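Side-chain contacts in rhodopsin (Rubrobacter xylanophilus, PDB 6KFQ), which pumps protons across the membrane in response to light, using a bound retinal as its chromophore: residues 151-156 with 162-167; 102-107 with 142-147; 57-62 with 67-72; 36-41 with 215-220. All coordinates share one frame; numbering follows the deposited sequence.

The four contacts belong to one seven-helix retinal protein. Interactions 1, 2 and 4 form a connected region: interactions 1 and 2 share helix 124-153 and meet where Phe164 CZ lies 4.1 Å from Leu145 CD1, while interactions 1 and 4 meet where Leu167 CD1 lies 3.7 Å from Leu216 CB. Interaction 3 lies across the centre of the chain from interactions 1 and 4, its own centre about 37 Å from that of interaction 1. Retinal lies between these ends, about 9 Å from the side chain of Phe67 in interaction 3, and about 11 Å from those of Leu107 in interaction 2 and Thr38 in interaction 4.

Interaction 1: residues 151-156 with 162-167; sequences AEASRR and QIFRTL
Ala153 and Phe164 bring their CA atoms to 6.8 Å where helix 124-153 runs out into a type I turn, Ala153 to Arg156, before helix 158-184 begins. Both residues direct their CA-CB bonds across the gap. Phe164 holds CG anti to its backbone N (chi1 172°), which carries the ring out toward the other helix, and the Ala153 methyl meets that ring obliquely, with Ala153 CB 3.4 Å from Phe164 CD2. A methyl is small enough to let ring and backbone come this close. Phe164 also makes an edge-to-face contact with Phe150 and touches Ala90 of helix 70-90, so the ring is wedged among three helices.

Farther out, Arg165 stretches from CG to NE and brings its guanidinium alongside the turn. Ser154 CB sits at the edge of that group, near its plane, 3.6 Å from Arg165 NH2. The polar link here is made through a water: it accepts from Arg165 NH2 at 3.0 Å and donates to Ser154 O at 3.1 Å. Arg155, in the turn, reaches back to Glu152 just before it, its NH2 2.9 Å from Glu152 OE1 in a salt bridge and above the carboxylate plane, while Glu152 OE2 pairs with Arg148. The turn itself is closed by Arg156 N donating to Ala153 O at 3.1 Å.

The chemistry thus divides by depth. On the buried side, the fifth and sixth helices meet through a methyl-ring contact, whereas at the surface the cationic Arg165 reaches the backbone carbonyl of Ser154 through one water.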
loop_
_atom_site.group_PDB
_atom_site.type_symbol
_atom_site.label_atom_id
_atom_site.label_comp_id
_atom_site.label_asym_id
_atom_site.label_seq_id
_atom_site.Cartn_x
_atom_site.Cartn_y
_atom_site.Cartn_z
ATOM N N ALA A 151 -6.586 18.975 4.152
ATOM C CA ALA A 151 -7.132 20.300 3.888
ATOM C C ALA A 151 -7.868 20.334 2.556
ATOM O O ALA A 151 -8.950 20.922 2.454
ATOM C CB ALA A 151 -6.012 21.341 3.917
ATOM N N GLU A 152 -7.293 19.712 1.524
ATOM C CA GLU A 152 -7.958 19.663 0.227
ATOM C C GLU A 152 -9.297 18.946 0.321
ATOM O O GLU A 152 -10.305 19.425 -0.211
ATOM C CB GLU A 152 -7.055 18.973 -0.790
ATOM C CG GLU A 152 -5.779 19.755 -1.099
ATOM C CD GLU A 152 -5.980 20.764 -2.207
ATOM O OE1 GLU A 152 -7.119 20.872 -2.716
ATOM O OE2 GLU A 152 -4.993 21.441 -2.576
ATOM N N ALA A 153 -9.326 17.799 1.005
ATOM C CA ALA A 153 -10.550 17.007 1.069
ATOM C C ALA A 153 -11.664 17.727 1.818
ATOM O O ALA A 153 -12.848 17.443 1.592
ATOM C CB ALA A 153 -10.259 15.655 1.724
ATOM N N SER A 154 -11.316 18.647 2.718
ATOM C CA SER A 154 -12.343 19.371 3.450
ATOM C C SER A 154 -13.119 20.336 2.562
ATOM O O SER A 154 -14.168 20.826 2.986
ATOM C CB SER A 154 -11.710 20.124 4.618
ATOM O OG SER A 154 -10.795 21.091 4.139
ATOM N N ARG A 155 -12.629 20.618 1.352
ATOM C CA ARG A 155 -13.345 21.442 0.387
ATOM C C ARG A 155 -14.204 20.623 -0.565
ATOM O O ARG A 155 -14.922 21.198 -1.387
ATOM C CB ARG A 155 -12.357 22.283 -0.432
ATOM C CG ARG A 155 -11.555 23.279 0.381
ATOM C CD ARG A 155 -10.815 24.255 -0.526
ATOM N NE ARG A 155 -9.963 23.559 -1.489
ATOM C CZ ARG A 155 -9.148 24.166 -2.347
ATOM N NH1 ARG A 155 -9.067 25.491 -2.368
ATOM N NH2 ARG A 155 -8.412 23.447 -3.185
ATOM N N ARG A 156 -14.121 19.304 -0.496
ATOM C CA ARG A 156 -14.944 18.439 -1.318
ATOM C C ARG A 156 -16.312 18.276 -0.667
ATOM O O ARG A 156 -16.584 18.831 0.401
ATOM C CB ARG A 156 -14.243 17.101 -1.516
ATOM C CG ARG A 156 -12.863 17.251 -2.132
ATOM C CD ARG A 156 -12.960 17.390 -3.632
ATOM N NE ARG A 156 -12.425 16.207 -4.294
ATOM C CZ ARG A 156 -12.805 15.778 -5.493
ATOM N NH1 ARG A 156 -13.747 16.431 -6.173
ATOM N NH2 ARG A 156 -12.244 14.691 -6.006
ATOM N N GLN A 162 -15.761 12.537 3.906
ATOM C CA GLN A 162 -15.919 11.484 4.907
ATOM C C GLN A 162 -15.161 10.220 4.518
ATOM O O GLN A 162 -14.478 9.611 5.354
ATOM C CB GLN A 162 -17.408 11.189 5.120
ATOM C CG GLN A 162 -17.672 10.068 6.113
ATOM C CD GLN A 162 -19.151 9.756 6.255
ATOM O OE1 GLN A 162 -20.009 10.573 5.917
ATOM N NE2 GLN A 162 -19.454 8.567 6.756
ATOM N N ILE A 163 -15.259 9.797 3.254
ATOM C CA ILE A 163 -14.544 8.592 2.856
ATOM C C ILE A 163 -13.048 8.859 2.804
ATOM O O ILE A 163 -12.234 8.002 3.170
ATOM C CB ILE A 163 -15.069 8.037 1.518
ATOM C CG1 ILE A 163 -14.354 6.712 1.194
ATOM C CG2 ILE A 163 -14.840 9.027 0.394
ATOM C CD1 ILE A 163 -14.493 5.649 2.284
ATOM N N PHE A 164 -12.654 10.055 2.365
ATOM C CA PHE A 164 -11.236 10.377 2.415
ATOM C C PHE A 164 -10.698 10.229 3.832
ATOM O O PHE A 164 -9.667 9.588 4.058
ATOM C CB PHE A 164 -10.953 11.793 1.924
ATOM C CG PHE A 164 -9.521 12.176 2.169
ATOM C CD1 PHE A 164 -8.532 11.761 1.293
ATOM C CD2 PHE A 164 -9.148 12.840 3.331
ATOM C CE1 PHE A 164 -7.188 12.055 1.536
ATOM C CE2 PHE A 164 -7.813 13.132 3.579
ATOM C CZ PHE A 164 -6.834 12.731 2.680
ATOM N N ARG A 165 -11.377 10.848 4.797
ATOM C CA ARG A 165 -10.889 10.811 6.170
ATOM C C ARG A 165 -10.807 9.382 6.683
ATOM O O ARG A 165 -9.838 9.012 7.357
ATOM C CB ARG A 165 -11.789 11.670 7.055
ATOM C CG ARG A 165 -11.574 13.158 6.821
ATOM C CD ARG A 165 -12.736 13.990 7.324
ATOM N NE ARG A 165 -12.605 15.382 6.904
ATOM C CZ ARG A 165 -13.611 16.248 6.859
ATOM N NH1 ARG A 165 -14.833 15.861 7.200
ATOM N NH2 ARG A 165 -13.398 17.496 6.463
ATOM N N THR A 166 -11.803 8.561 6.350
ATOM C CA THR A 166 -11.780 7.164 6.765
ATOM C C THR A 166 -10.593 6.427 6.156
ATOM O O THR A 166 -9.859 5.727 6.861
ATOM C CB THR A 166 -13.093 6.485 6.381
ATOM O OG1 THR A 166 -14.154 7.083 7.127
ATOM C CG2 THR A 166 -13.025 4.994 6.689
ATOM N N LEU A 167 -10.394 6.567 4.842
ATOM C CA LEU A 167 -9.298 5.855 4.193
ATOM C C LEU A 167 -7.945 6.397 4.631
ATOM O O LEU A 167 -6.971 5.640 4.741
ATOM C CB LEU A 167 -9.441 5.950 2.679
ATOM C CG LEU A 167 -10.662 5.238 2.088
ATOM C CD1 LEU A 167 -10.658 5.406 0.585
ATOM C CD2 LEU A 167 -10.682 3.768 2.478
HETATM O O HOH W 1 -15.542 19.083 5.183
#

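Interaction 2: residues 102-107 with 142-147; sequences ASLIAL and LYLLVS. With MPG ([(Z)-octadec-9-enyl] (2R)-2,3-bis(oxidanyl)propanoate), chain C.
Leu144 carries nearly all of this contact, pushing its isobutyl group against Leu104 and Leu107 of the adjacent helix. In the seven-helix bundle of microbial rhodopsins, the fourth helix (98-120) and fifth (124-153) are neighbours in sequence and run roughly antiparallel; the short segments meet at 148° with their axes 10.2 Å apart. Leu144 points its CG anti to its carbonyl carbon (chi1 -71°), bringing CD1 to 3.9 Å from Leu107 CD2, the two side chains crossing at about a right angle. Leu104 and Leu144 instead slide past each other in opposite directions, with Leu104 CD1 3.9 Å from Leu144 CB. Leucines suit such a seam because their branched ends offer methyls that pack from several directions.

In the next shell, Leu104 and Leu107 both rest on Val141, one turn from Leu144, and Leu104 also reaches Cys87 of helix 70-90. Ser103 meets Leu144 CD1 with its backbone and CB, while its OG is hydrogen-bonded to Thr99 O in its own helix.

On its outer side, segment 142-147 binds a lipid chain. Tyr143 meets it obliquely, CD2 lying 3.5 Å from MPG C5, while Leu142 CD1 touches MPG C12 at 3.8 Å and Val146 CG1 touches MPG C4 at 3.9 Å. Ser147 presents its CB to the lipid and turns its hydroxyl back to the helix. There Ser147 OG donates to Tyr143 O at 2.7 Å from above the carbonyl plane, on the face opposite the one used by Ser147 N.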
loop_
_atom_site.group_PDB
_atom_site.type_symbol
_atom_site.label_atom_id
_atom_site.label_comp_id
_atom_site.label_asym_id
_atom_site.label_seq_id
_atom_site.Cartn_x
_atom_site.Cartn_y
_atom_site.Cartn_z
ATOM N N ALA A 102 3.594 14.174 -7.818
ATOM C CA ALA A 102 4.895 13.586 -8.125
ATOM C C ALA A 102 5.794 13.576 -6.894
ATOM O O ALA A 102 6.551 12.622 -6.676
ATOM C CB ALA A 102 5.561 14.346 -9.275
ATOM N N SER A 103 5.728 14.633 -6.080
ATOM C CA SER A 103 6.518 14.679 -4.852
ATOM C C SER A 103 6.105 13.574 -3.896
ATOM O O SER A 103 6.954 12.880 -3.324
ATOM C CB SER A 103 6.363 16.035 -4.167
ATOM O OG SER A 103 6.916 17.060 -4.964
ATOM N N LEU A 104 4.800 13.429 -3.673
ATOM C CA LEU A 104 4.312 12.381 -2.787
ATOM C C LEU A 104 4.716 11.009 -3.296
ATOM O O LEU A 104 5.181 10.156 -2.528
ATOM C CB LEU A 104 2.788 12.482 -2.659
ATOM C CG LEU A 104 2.087 11.451 -1.772
ATOM C CD1 LEU A 104 2.504 11.620 -0.309
ATOM C CD2 LEU A 104 0.587 11.574 -1.921
ATOM N N ILE A 105 4.540 10.767 -4.596
ATOM C CA ILE A 105 4.840 9.437 -5.124
ATOM C C ILE A 105 6.341 9.176 -5.069
ATOM O O ILE A 105 6.784 8.091 -4.676
ATOM C CB ILE A 105 4.282 9.282 -6.556
ATOM C CG1 ILE A 105 2.746 9.346 -6.578
ATOM C CG2 ILE A 105 4.822 8.010 -7.220
ATOM C CD1 ILE A 105 2.062 8.474 -5.564
ATOM N N ALA A 106 7.151 10.171 -5.429
ATOM C CA ALA A 106 8.598 9.986 -5.404
ATOM C C ALA A 106 9.082 9.645 -3.997
ATOM O O ALA A 106 9.890 8.728 -3.811
ATOM C CB ALA A 106 9.294 11.238 -5.937
ATOM N N LEU A 107 8.584 10.367 -2.992
ATOM C CA LEU A 107 8.924 10.049 -1.609
ATOM C C LEU A 107 8.562 8.609 -1.275
ATOM O O LEU A 107 9.347 7.884 -0.653
ATOM C CB LEU A 107 8.186 11.001 -0.671
ATOM C CG LEU A 107 8.927 11.935 0.282
ATOM C CD1 LEU A 107 10.307 12.265 -0.204
ATOM C CD2 LEU A 107 8.106 13.197 0.458
ATOM N N LEU A 142 3.663 10.749 5.158
ATOM C CA LEU A 142 2.614 11.040 6.131
ATOM C C LEU A 142 2.371 12.535 6.229
ATOM O O LEU A 142 1.222 12.989 6.300
ATOM C CB LEU A 142 3.003 10.482 7.498
ATOM C CG LEU A 142 3.258 8.986 7.591
ATOM C CD1 LEU A 142 3.820 8.666 8.964
ATOM C CD2 LEU A 142 1.962 8.202 7.341
ATOM N N TYR A 143 3.454 13.311 6.205
ATOM C CA TYR A 143 3.355 14.758 6.331
ATOM C C TYR A 143 2.613 15.375 5.154
ATOM O O TYR A 143 1.777 16.268 5.337
ATOM C CB TYR A 143 4.758 15.359 6.435
ATOM C CG TYR A 143 4.770 16.846 6.664
ATOM C CD1 TYR A 143 4.777 17.741 5.597
ATOM C CD2 TYR A 143 4.776 17.359 7.947
ATOM C CE1 TYR A 143 4.784 19.114 5.813
ATOM C CE2 TYR A 143 4.783 18.718 8.170
ATOM C CZ TYR A 143 4.780 19.589 7.103
ATOM O OH TYR A 143 4.798 20.946 7.346
ATOM N N LEU A 144 2.944 14.958 3.928
ATOM C CA LEU A 144 2.226 15.506 2.784
ATOM C C LEU A 144 0.765 15.101 2.843
ATOM O O LEU A 144 -0.130 15.901 2.541
ATOM C CB LEU A 144 2.867 15.036 1.480
ATOM C CG LEU A 144 4.234 15.690 1.232
ATOM C CD1 LEU A 144 4.805 15.246 -0.102
ATOM C CD2 LEU A 144 4.107 17.188 1.277
ATOM N N LEU A 145 0.506 13.869 3.271
ATOM C CA LEU A 145 -0.870 13.405 3.397
ATOM C C LEU A 145 -1.640 14.245 4.409
ATOM O O LEU A 145 -2.779 14.656 4.156
ATOM C CB LEU A 145 -0.870 11.927 3.794
ATOM C CG LEU A 145 -2.231 11.263 4.002
ATOM C CD1 LEU A 145 -3.048 11.268 2.717
ATOM C CD2 LEU A 145 -2.045 9.844 4.524
ATOM N N VAL A 146 -1.031 14.518 5.562
ATOM C CA VAL A 146 -1.764 15.177 6.636
ATOM C C VAL A 146 -1.855 16.678 6.393
ATOM O O VAL A 146 -2.917 17.284 6.578
ATOM C CB VAL A 146 -1.116 14.856 7.995
ATOM C CG1 VAL A 146 -1.661 15.775 9.076
ATOM C CG2 VAL A 146 -1.353 13.399 8.363
ATOM N N SER A 147 -0.756 17.302 5.967
ATOM C CA SER A 147 -0.731 18.757 5.859
ATOM C C SER A 147 -1.455 19.271 4.619
ATOM O O SER A 147 -1.971 20.391 4.632
ATOM C CB SER A 147 0.715 19.257 5.848
ATOM O OG SER A 147 1.381 18.814 4.679
HETATM C C2 MPG C . 0.717 19.100 9.793
HETATM C C3 MPG C . 1.891 18.398 10.438
HETATM C C4 MPG C . 1.840 16.896 10.292
HETATM C C5 MPG C . 3.070 16.168 10.790
HETATM C C6 MPG C . 3.136 14.720 10.356
HETATM C C7 MPG C . 4.445 14.012 10.683
HETATM C C8 MPG C . 4.606 13.627 12.122
HETATM C C9 MPG C . 5.964 13.074 12.424
HETATM C C10 MPG C . 6.277 11.865 12.805
HETATM C C11 MPG C . 5.376 10.680 12.957
HETATM C C12 MPG C . 5.763 9.549 12.055
HETATM C C13 MPG C . 5.632 8.166 12.672
HETATM C C14 MPG C . 6.406 7.107 11.931
HETATM C C15 MPG C . 6.694 5.868 12.737
HETATM C C16 MPG C . 7.821 5.029 12.187
HETATM C C17 MPG C . 8.213 3.859 13.052
HETATM C C18 MPG C . 9.443 3.128 12.569
#

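Interaction 3: residues 57-62 with 67-72; sequences GSTVLP and FYWARY
Thr59 and Phe67 form an antiparallel hydrogen-bonded pair in the connection between helices 32-53 and 70-90, at the opposite end of the protein from the turn at residues 153-156. Phe67 N donates to Thr59 O at 2.8 Å, and Thr59 N returns the bond to Phe67 O at 3.0 Å. Beyond this pair, Gly57 O receives Ala70 N at 3.2 Å in a nearly straight bond (169° at the hydrogen), tying Ala70 to the segment that leads into the hairpin. Lacking a side chain, Gly57 fits close beside the Ala70 methyl.

This two-stranded hairpin is the extracellular element also found between the second and third helices of bacteriorhodopsin. Aromatic side chains of segment 67-72 pack on residues 57-59. Ser58 CB makes a CH-pi contact over a face of Tyr68, 3.8 Å from the ring centroid, while Ser58 OG bonds to Glu66 and Tyr68 OH to Glu2. Trp69 CG lies between backbone N and carbonyl carbon (chi1 51°), which sets one indole face over Gly57 O, off toward the rim, and Thr59 CG2 packs at the indole edge, 3.2 Å from Trp69 NE1. Leu61 lays its branch point against the other strand, CG 3.8 Å from Phe67 CB, as the Phe67 ring continues inward to Leu116 and Ala120 of helix 98-120.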
loop_
_atom_site.group_PDB
_atom_site.type_symbol
_atom_site.label_atom_id
_atom_site.label_comp_id
_atom_site.label_asym_id
_atom_site.label_seq_id
_atom_site.Cartn_x
_atom_site.Cartn_y
_atom_site.Cartn_z
ATOM N N GLY A 57 9.661 -16.102 -4.827
ATOM C CA GLY A 57 9.688 -14.694 -4.479
ATOM C C GLY A 57 10.705 -14.345 -3.417
ATOM O O GLY A 57 10.625 -13.283 -2.800
ATOM N N SER A 58 11.667 -15.234 -3.189
ATOM C CA SER A 58 12.617 -15.032 -2.108
ATOM C C SER A 58 13.981 -15.570 -2.513
ATOM O O SER A 58 14.114 -16.348 -3.463
ATOM C CB SER A 58 12.145 -15.699 -0.810
ATOM O OG SER A 58 11.968 -17.106 -0.981
ATOM N N THR A 59 14.997 -15.126 -1.783
ATOM C CA THR A 59 16.346 -15.649 -1.920
ATOM C C THR A 59 16.953 -15.763 -0.534
ATOM O O THR A 59 16.601 -15.012 0.378
ATOM C CB THR A 59 17.253 -14.764 -2.788
ATOM O OG1 THR A 59 17.432 -13.496 -2.147
ATOM C CG2 THR A 59 16.672 -14.561 -4.181
ATOM N N VAL A 60 17.871 -16.709 -0.380
ATOM C CA VAL A 60 18.652 -16.818 0.843
ATOM C C VAL A 60 19.869 -15.924 0.692
ATOM O O VAL A 60 20.669 -16.095 -0.234
ATOM C CB VAL A 60 19.054 -18.273 1.126
ATOM C CG1 VAL A 60 20.146 -18.317 2.187
ATOM C CG2 VAL A 60 17.840 -19.054 1.582
ATOM N N LEU A 61 20.003 -14.964 1.592
ATOM C CA LEU A 61 21.052 -13.965 1.503
ATOM C C LEU A 61 22.384 -14.570 1.919
ATOM O O LEU A 61 22.436 -15.671 2.471
ATOM C CB LEU A 61 20.685 -12.765 2.370
ATOM C CG LEU A 61 19.475 -11.947 1.912
ATOM C CD1 LEU A 61 19.252 -10.753 2.832
ATOM C CD2 LEU A 61 19.650 -11.480 0.474
ATOM N N PRO A 62 23.496 -13.882 1.643
ATOM C CA PRO A 62 24.801 -14.414 2.074
ATOM C C PRO A 62 24.924 -14.627 3.577
ATOM O O PRO A 62 25.772 -15.423 3.998
ATOM C CB PRO A 62 25.793 -13.355 1.575
ATOM C CG PRO A 62 25.116 -12.755 0.390
ATOM C CD PRO A 62 23.647 -12.742 0.719
ATOM N N PHE A 67 15.004 -13.956 2.464
ATOM C CA PHE A 67 14.549 -12.596 2.205
ATOM C C PHE A 67 13.492 -12.637 1.111
ATOM O O PHE A 67 13.802 -12.961 -0.040
ATOM C CB PHE A 67 15.723 -11.695 1.812
ATOM C CG PHE A 67 15.324 -10.277 1.506
ATOM C CD1 PHE A 67 14.592 -9.532 2.422
ATOM C CD2 PHE A 67 15.686 -9.686 0.307
ATOM C CE1 PHE A 67 14.219 -8.228 2.143
ATOM C CE2 PHE A 67 15.328 -8.376 0.020
ATOM C CZ PHE A 67 14.592 -7.644 0.940
ATOM N N TYR A 68 12.248 -12.312 1.474
ATOM C CA TYR A 68 11.135 -12.215 0.526
ATOM C C TYR A 68 11.156 -10.845 -0.138
ATOM O O TYR A 68 10.503 -9.898 0.309
ATOM C CB TYR A 68 9.802 -12.464 1.225
ATOM C CG TYR A 68 9.523 -13.928 1.446
ATOM C CD1 TYR A 68 8.875 -14.684 0.479
ATOM C CD2 TYR A 68 9.920 -14.561 2.614
ATOM C CE1 TYR A 68 8.624 -16.031 0.672
ATOM C CE2 TYR A 68 9.675 -15.904 2.818
ATOM C CZ TYR A 68 9.027 -16.634 1.843
ATOM O OH TYR A 68 8.776 -17.972 2.038
ATOM N N TRP A 69 11.904 -10.735 -1.239
ATOM C CA TRP A 69 12.041 -9.453 -1.924
ATOM C C TRP A 69 10.871 -9.136 -2.848
ATOM O O TRP A 69 10.653 -7.957 -3.151
ATOM C CB TRP A 69 13.345 -9.426 -2.725
ATOM C CG TRP A 69 13.511 -10.616 -3.604
ATOM C CD1 TRP A 69 14.182 -11.759 -3.307
ATOM C CD2 TRP A 69 12.989 -10.786 -4.926
ATOM N NE1 TRP A 69 14.111 -12.637 -4.361
ATOM C CE2 TRP A 69 13.385 -12.062 -5.370
ATOM C CE3 TRP A 69 12.231 -9.981 -5.781
ATOM C CZ2 TRP A 69 13.047 -12.556 -6.629
ATOM C CZ3 TRP A 69 11.892 -10.472 -7.028
ATOM C CH2 TRP A 69 12.300 -11.744 -7.441
ATOM N N ALA A 70 10.122 -10.149 -3.312
ATOM C CA ALA A 70 9.002 -9.879 -4.213
ATOM C C ALA A 70 7.978 -8.967 -3.556
ATOM O O ALA A 70 7.278 -8.215 -4.245
ATOM C CB ALA A 70 8.338 -11.190 -4.643
ATOM N N ARG A 71 7.866 -9.060 -2.229
ATOM C CA ARG A 71 7.078 -8.156 -1.403
ATOM C C ARG A 71 7.263 -6.694 -1.800
ATOM O O ARG A 71 6.295 -5.938 -1.962
ATOM C CB ARG A 71 7.512 -8.393 0.047
ATOM C CG ARG A 71 6.781 -7.646 1.076
ATOM C CD ARG A 71 7.227 -8.026 2.486
ATOM N NE ARG A 71 7.251 -9.464 2.775
ATOM C CZ ARG A 71 6.179 -10.254 2.878
ATOM N NH1 ARG A 71 4.952 -9.785 2.667
ATOM N NH2 ARG A 71 6.342 -11.537 3.173
ATOM N N TYR A 72 8.514 -6.283 -1.966
ATOM C CA TYR A 72 8.807 -4.881 -2.237
ATOM C C TYR A 72 8.480 -4.476 -3.669
ATOM O O TYR A 72 8.245 -3.289 -3.928
ATOM C CB TYR A 72 10.286 -4.605 -1.933
ATOM C CG TYR A 72 10.667 -4.861 -0.486
ATOM C CD1 TYR A 72 10.925 -6.155 -0.028
ATOM C CD2 TYR A 72 10.777 -3.809 0.424
ATOM C CE1 TYR A 72 11.273 -6.395 1.287
ATOM C CE2 TYR A 72 11.124 -4.039 1.742
ATOM C CZ TYR A 72 11.368 -5.334 2.172
ATOM O OH TYR A 72 11.724 -5.565 3.485
#

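Interaction 4: residues 36-41 with 215-220; sequences VITATI and LLLSSR
Thr38 faces Leu217 and Leu216 across a gap where the nearest CA atoms, those of Thr38 and Leu217, stay 8.1 Å apart. At the start of the side chain, Thr38 CB touches Leu217 CD1 at 3.9 Å. Its methyl, CG2, meets the same Leu217 CD1, also at 3.9 Å; the two side chains meet tip to tip. With chi1 at -57°, the hydroxyl stands beside the backbone N and leans against the other leucine, Thr38 OG1 lying 3.5 Å from Leu216 CD2.

This is a buried seam between the second and seventh helices of the rhodopsin bundle, and threonine suits it by offering a methyl to leucine and a hydroxyl to polar partners. Thr38 OG1 is hydrogen-bonded to Phe34 O and to Asp85 OD2, the latter on helix 70-90 at the sequence position of the cytoplasmic proton donor of bacteriorhodopsin, where it may serve a similar role. Leu216 also touches Asp85, while Leu217 continues onto Phe20 and Leu23 of helix 2-23. Just beyond the two leucines the seventh helix ends, and Ser219 OG turns back to donate to Leu215 O at 2.7 Å, nearly along the C=O axis.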
loop_
_atom_site.group_PDB
_atom_site.type_symbol
_atom_site.label_atom_id
_atom_site.label_comp_id
_atom_site.label_asym_id
_atom_site.label_seq_id
_atom_site.Cartn_x
_atom_site.Cartn_y
_atom_site.Cartn_z
ATOM N N VAL A 36 -10.710 0.800 -11.489
ATOM C CA VAL A 36 -9.584 0.230 -12.222
ATOM C C VAL A 36 -8.310 0.301 -11.385
ATOM O O VAL A 36 -7.573 -0.684 -11.267
ATOM C CB VAL A 36 -9.415 0.943 -13.574
ATOM C CG1 VAL A 36 -8.185 0.432 -14.298
ATOM C CG2 VAL A 36 -10.656 0.753 -14.426
ATOM N N ILE A 37 -8.034 1.468 -10.793
ATOM C CA ILE A 37 -6.836 1.626 -9.966
ATOM C C ILE A 37 -6.868 0.665 -8.791
ATOM O O ILE A 37 -5.852 0.048 -8.446
ATOM C CB ILE A 37 -6.711 3.080 -9.476
ATOM C CG1 ILE A 37 -6.516 4.044 -10.650
ATOM C CG2 ILE A 37 -5.580 3.202 -8.466
ATOM C CD1 ILE A 37 -6.470 5.524 -10.226
ATOM N N THR A 38 -8.028 0.536 -8.146
ATOM C CA THR A 38 -8.112 -0.255 -6.922
ATOM C C THR A 38 -8.061 -1.752 -7.213
ATOM O O THR A 38 -7.512 -2.522 -6.413
ATOM C CB THR A 38 -9.385 0.127 -6.164
ATOM O OG1 THR A 38 -9.361 1.537 -5.902
ATOM C CG2 THR A 38 -9.466 -0.614 -4.851
ATOM N N ALA A 39 -8.608 -2.180 -8.352
ATOM C CA ALA A 39 -8.471 -3.577 -8.756
ATOM C C ALA A 39 -7.045 -3.903 -9.191
ATOM O O ALA A 39 -6.598 -5.046 -9.040
ATOM C CB ALA A 39 -9.461 -3.895 -9.878
ATOM N N THR A 40 -6.316 -2.913 -9.720
ATOM C CA THR A 40 -4.911 -3.121 -10.062
ATOM C C THR A 40 -4.056 -3.259 -8.811
ATOM O O THR A 40 -3.090 -4.034 -8.792
ATOM C CB THR A 40 -4.402 -1.971 -10.934
ATOM O OG1 THR A 40 -5.029 -2.028 -12.218
ATOM C CG2 THR A 40 -2.897 -2.054 -11.120
ATOM N N ILE A 41 -4.394 -2.512 -7.757
ATOM C CA ILE A 41 -3.677 -2.635 -6.489
ATOM C C ILE A 41 -3.748 -4.071 -5.981
ATOM O O ILE A 41 -2.724 -4.691 -5.674
ATOM C CB ILE A 41 -4.241 -1.640 -5.461
ATOM C CG1 ILE A 41 -3.836 -0.208 -5.839
ATOM C CG2 ILE A 41 -3.780 -1.994 -4.039
ATOM C CD1 ILE A 41 -4.589 0.876 -5.085
ATOM N N LEU A 215 -13.914 -0.237 1.186
ATOM C CA LEU A 215 -14.443 1.021 1.700
ATOM C C LEU A 215 -14.526 2.079 0.608
ATOM O O LEU A 215 -15.526 2.800 0.511
ATOM C CB LEU A 215 -13.576 1.511 2.858
ATOM C CG LEU A 215 -13.625 0.642 4.111
ATOM C CD1 LEU A 215 -12.603 1.113 5.134
ATOM C CD2 LEU A 215 -15.035 0.622 4.700
ATOM N N LEU A 216 -13.493 2.179 -0.231
ATOM C CA LEU A 216 -13.491 3.171 -1.304
ATOM C C LEU A 216 -14.600 2.892 -2.316
ATOM O O LEU A 216 -15.449 3.751 -2.593
ATOM C CB LEU A 216 -12.125 3.183 -1.998
ATOM C CG LEU A 216 -12.056 4.112 -3.215
ATOM C CD1 LEU A 216 -12.369 5.539 -2.811
ATOM C CD2 LEU A 216 -10.689 4.025 -3.888
ATOM N N LEU A 217 -14.599 1.688 -2.884
ATOM C CA LEU A 217 -15.478 1.389 -4.010
ATOM C C LEU A 217 -16.927 1.183 -3.594
ATOM O O LEU A 217 -17.809 1.216 -4.458
ATOM C CB LEU A 217 -14.964 0.158 -4.759
ATOM C CG LEU A 217 -13.538 0.331 -5.286
ATOM C CD1 LEU A 217 -13.137 -0.830 -6.187
ATOM C CD2 LEU A 217 -13.393 1.658 -6.017
ATOM N N SER A 218 -17.200 0.989 -2.306
ATOM C CA SER A 218 -18.575 0.946 -1.822
ATOM C C SER A 218 -19.145 2.330 -1.520
ATOM O O SER A 218 -20.355 2.445 -1.285
ATOM C CB SER A 218 -18.665 0.074 -0.568
ATOM O OG SER A 218 -18.181 -1.231 -0.828
ATOM N N SER A 219 -18.309 3.374 -1.512
ATOM C CA SER A 219 -18.754 4.742 -1.230
ATOM C C SER A 219 -19.299 5.377 -2.510
ATOM O O SER A 219 -18.743 6.329 -3.068
ATOM C CB SER A 219 -17.616 5.575 -0.654
ATOM O OG SER A 219 -17.126 5.036 0.555
ATOM N N ARG A 220 -20.440 4.846 -2.954
ATOM C CA ARG A 220 -20.990 5.234 -4.248
ATOM C C ARG A 220 -21.436 6.688 -4.270
ATOM O O ARG A 220 -21.327 7.347 -5.309
ATOM C CB ARG A 220 -22.161 4.317 -4.616
ATOM C CG ARG A 220 -21.788 2.840 -4.638
ATOM C CD ARG A 220 -22.971 1.976 -5.074
ATOM N NE ARG A 220 -23.529 2.462 -6.332
ATOM C CZ ARG A 220 -22.994 2.230 -7.526
ATOM N NH1 ARG A 220 -21.892 1.502 -7.637
ATOM N NH2 ARG A 220 -23.568 2.723 -8.616
#